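Long-range contact in nucleoporin NUP159 (Saccharomyces cerevisiae, PDB 1XIP), which forms part of the nuclear pore complex and, through its N-terminal beta-propeller domain, tethers the helicase Dbp5 to the pore for mRNA export: residues I91-H96 with L132-N137. Residues are numbered along the deposited sequence; the frame is centred on the assembly and turned at random.
Sequences IFVCFH and LKNVNN
F92 and L132 form the tight end of this contact. CB of L132 lies over one face of the F92 ring, 4.0 Å from its centroid, as in a CH-pi contact offset toward the rim. F92 reaches it with CG anti to its backbone N (chi1 179°). I91 adds its tip, with CD1 3.8 Å from L132 CD1, and the two side chains cross at about a right angle. Around this buried patch, L139 of the next strand touches both F92 and L132. Further along, the F92 ring presents its edge to N134 CB, and C94 SG comes to 4.2 Å from that same CB.

The far end is polar and only partly buried. H96 NE2 donates to N137 OD1 at 3.3 Å, bent to 145° at the hydrogen but on a lone pair in the carbonyl plane; ring and amide stand nearly perpendicular. N134 ND2 bonds N136 O from above its carbonyl plane and, outside the segments, T138 O.

The axes of 91-96 and 132-134 run 9° from parallel and approach no closer than 8.2 Å, bridged by side chains: 90-96 and 129-134 are the first strands of consecutive four-stranded antiparallel blades of the beta-propeller.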
ATOM      1  N   ILE A  91       5.093   9.149   6.614  1.00 21.27           N
ATOM      2  CA  ILE A  91       4.745   7.775   6.299  1.00 20.06           C
ATOM      3  C   ILE A  91       3.387   7.680   5.635  1.00 19.86           C
ATOM      4  O   ILE A  91       3.006   6.622   5.132  1.00 19.78           O
ATOM      5  CB  ILE A  91       4.814   6.905   7.574  1.00 19.98           C
ATOM      6  CG1 ILE A  91       3.840   7.401   8.646  1.00 18.68           C
ATOM      7  CG2 ILE A  91       6.224   6.911   8.139  1.00 19.44           C
ATOM      8  CD1 ILE A  91       3.410   6.327   9.603  1.00 17.95           C
ATOM      9  N   PHE A  92       2.666   8.798   5.612  1.00 19.51           N
ATOM     10  CA  PHE A  92       1.270   8.797   5.217  1.00 19.35           C
ATOM     11  C   PHE A  92       0.813  10.155   4.728  1.00 20.12           C
ATOM     12  O   PHE A  92       0.997  11.160   5.379  1.00 20.02           O
ATOM     13  CB  PHE A  92       0.371   8.350   6.379  1.00 18.33           C
ATOM     14  CG  PHE A  92      -1.086   8.362   6.045  1.00 16.33           C
ATOM     15  CD1 PHE A  92      -1.691   7.241   5.476  1.00 14.71           C
ATOM     16  CD2 PHE A  92      -1.863   9.496   6.273  1.00 14.78           C
ATOM     17  CE1 PHE A  92      -3.049   7.237   5.155  1.00 12.17           C
ATOM     18  CE2 PHE A  92      -3.232   9.497   5.956  1.00 13.64           C
ATOM     19  CZ  PHE A  92      -3.821   8.357   5.403  1.00 11.93           C
ATOM     20  N   VAL A  93       0.145  10.144   3.591  1.00 21.54           N
ATOM     21  CA  VAL A  93      -0.222  11.348   2.876  1.00 22.42           C
ATOM     22  C   VAL A  93      -1.544  11.016   2.178  1.00 23.17           C
ATOM     23  O   VAL A  93      -1.707   9.895   1.684  1.00 23.35           O
ATOM     24  CB  VAL A  93       0.918  11.704   1.897  1.00 22.51           C
ATOM     25  CG1 VAL A  93       0.501  11.596   0.425  1.00 23.24           C
ATOM     26  CG2 VAL A  93       1.547  13.027   2.251  1.00 22.47           C
ATOM     27  N   CYS A  94      -2.503  11.945   2.185  1.00 23.86           N
ATOM     28  CA  CYS A  94      -3.818  11.663   1.604  1.00 24.92           C
ATOM     29  C   CYS A  94      -4.809  12.825   1.614  1.00 24.72           C
ATOM     30  O   CYS A  94      -4.812  13.628   2.544  1.00 25.07           O
ATOM     31  CB  CYS A  94      -4.444  10.439   2.284  1.00 24.98           C
ATOM     32  SG  CYS A  94      -5.653  10.795   3.564  1.00 29.40           S
ATOM     33  N   PHE A  95      -5.675  12.883   0.596  1.00 24.23           N
ATOM     34  CA  PHE A  95      -6.713  13.909   0.521  1.00 23.98           C
ATOM     35  C   PHE A  95      -7.934  13.492   1.299  1.00 24.61           C
ATOM     36  O   PHE A  95      -8.319  12.333   1.268  1.00 25.02           O
ATOM     37  CB  PHE A  95      -7.109  14.202  -0.924  1.00 23.30           C
ATOM     38  CG  PHE A  95      -6.004  14.786  -1.752  1.00 22.89           C
ATOM     39  CD1 PHE A  95      -5.184  13.963  -2.525  1.00 23.43           C
ATOM     40  CD2 PHE A  95      -5.779  16.141  -1.764  1.00 22.34           C
ATOM     41  CE1 PHE A  95      -4.159  14.493  -3.293  1.00 23.43           C
ATOM     42  CE2 PHE A  95      -4.763  16.685  -2.528  1.00 23.97           C
ATOM     43  CZ  PHE A  95      -3.947  15.855  -3.302  1.00 24.59           C
ATOM     44  N   HIS A  96      -8.552  14.450   1.986  1.00 25.31           N
ATOM     45  CA  HIS A  96      -9.758  14.212   2.770  1.00 25.81           C
ATOM     46  C   HIS A  96     -10.604  15.476   2.791  1.00 25.63           C
ATOM     47  O   HIS A  96     -10.231  16.463   3.414  1.00 26.04           O
ATOM     48  CB  HIS A  96      -9.397  13.811   4.208  1.00 25.92           C
ATOM     49  CG  HIS A  96     -10.588  13.660   5.113  1.00 28.75           C
ATOM     50  ND1 HIS A  96     -10.905  14.584   6.091  1.00 30.60           N
ATOM     51  CD2 HIS A  96     -11.543  12.696   5.184  1.00 30.13           C
ATOM     52  CE1 HIS A  96     -11.996  14.188   6.732  1.00 31.62           C
ATOM     53  NE2 HIS A  96     -12.401  13.045   6.201  1.00 31.02           N
ATOM     54  N   LEU A 132      -1.386   3.574   8.822  1.00 27.41           N
ATOM     55  CA  LEU A 132      -2.596   4.368   8.874  1.00 27.43           C
ATOM     56  C   LEU A 132      -3.391   4.087   7.639  1.00 28.08           C
ATOM     57  O   LEU A 132      -2.818   3.941   6.549  1.00 28.58           O
ATOM     58  CB  LEU A 132      -2.258   5.849   8.872  1.00 27.28           C
ATOM     59  CG  LEU A 132      -1.711   6.472  10.137  1.00 26.57           C
ATOM     60  CD1 LEU A 132      -0.305   6.948   9.903  1.00 25.90           C
ATOM     61  CD2 LEU A 132      -2.594   7.622  10.511  1.00 27.98           C
ATOM     62  N   LYS A 133      -4.705   4.009   7.798  1.00 28.43           N
ATOM     63  CA  LYS A 133      -5.618   3.962   6.674  1.00 29.08           C
ATOM     64  C   LYS A 133      -6.773   4.899   6.933  1.00 29.23           C
ATOM     65  O   LYS A 133      -7.355   4.929   8.035  1.00 28.11           O
ATOM     66  CB  LYS A 133      -6.158   2.556   6.465  1.00 29.66           C
ATOM     67  CG  LYS A 133      -5.671   1.844   5.204  1.00 33.38           C
ATOM     68  CD  LYS A 133      -6.255   2.422   3.890  1.00 38.89           C
ATOM     69  CE  LYS A 133      -5.300   2.153   2.675  1.00 41.49           C
ATOM     70  NZ  LYS A 133      -5.343   3.194   1.557  1.00 41.73           N
ATOM     71  N   ASN A 134      -7.110   5.670   5.910  1.00 29.72           N
ATOM     72  CA  ASN A 134      -8.285   6.501   5.966  1.00 30.70           C
ATOM     73  C   ASN A 134      -9.459   5.812   5.289  1.00 30.64           C
ATOM     74  O   ASN A 134      -9.314   5.288   4.185  1.00 30.57           O
ATOM     75  CB  ASN A 134      -8.007   7.839   5.313  1.00 30.91           C
ATOM     76  CG  ASN A 134      -9.257   8.654   5.130  1.00 33.10           C
ATOM     77  OD1 ASN A 134      -9.524   9.145   4.040  1.00 36.30           O
ATOM     78  ND2 ASN A 134     -10.046   8.789   6.200  1.00 33.50           N
ATOM     79  N   VAL A 135     -10.617   5.780   5.944  1.00 30.81           N
ATOM     80  CA  VAL A 135     -11.767   5.149   5.286  1.00 31.33           C
ATOM     81  C   VAL A 135     -12.870   6.136   4.902  1.00 31.79           C
ATOM     82  O   VAL A 135     -13.092   6.386   3.698  1.00 32.65           O
ATOM     83  CB  VAL A 135     -12.254   3.823   5.955  1.00 31.05           C
ATOM     84  CG1 VAL A 135     -12.270   3.919   7.464  1.00 30.71           C
ATOM     85  CG2 VAL A 135     -13.594   3.406   5.392  1.00 31.36           C
ATOM     86  N   ASN A 136     -13.535   6.744   5.873  1.00 31.27           N
ATOM     87  CA  ASN A 136     -14.390   7.868   5.501  1.00 30.89           C
ATOM     88  C   ASN A 136     -13.944   9.114   6.218  1.00 30.76           C
ATOM     89  O   ASN A 136     -13.092   9.849   5.731  1.00 30.66           O
ATOM     90  CB  ASN A 136     -15.864   7.560   5.774  1.00 30.95           C
ATOM     91  CG  ASN A 136     -16.424   6.534   4.818  1.00 31.33           C
ATOM     92  OD1 ASN A 136     -16.454   6.746   3.601  1.00 32.09           O
ATOM     93  ND2 ASN A 136     -16.853   5.399   5.357  1.00 31.66           N
ATOM     94  N   ASN A 137     -14.524   9.338   7.386  1.00 30.86           N
ATOM     95  CA  ASN A 137     -14.108  10.405   8.274  1.00 31.19           C
ATOM     96  C   ASN A 137     -13.323   9.837   9.429  1.00 30.71           C
ATOM     97  O   ASN A 137     -13.311  10.402  10.526  1.00 30.99           O
ATOM     98  CB  ASN A 137     -15.328  11.167   8.808  1.00 31.30           C
ATOM     99  CG  ASN A 137     -16.105  11.835   7.716  1.00 32.51           C
ATOM    100  OD1 ASN A 137     -15.554  12.619   6.928  1.00 34.01           O
ATOM    101  ND2 ASN A 137     -17.391  11.512   7.629  1.00 34.25           N
TER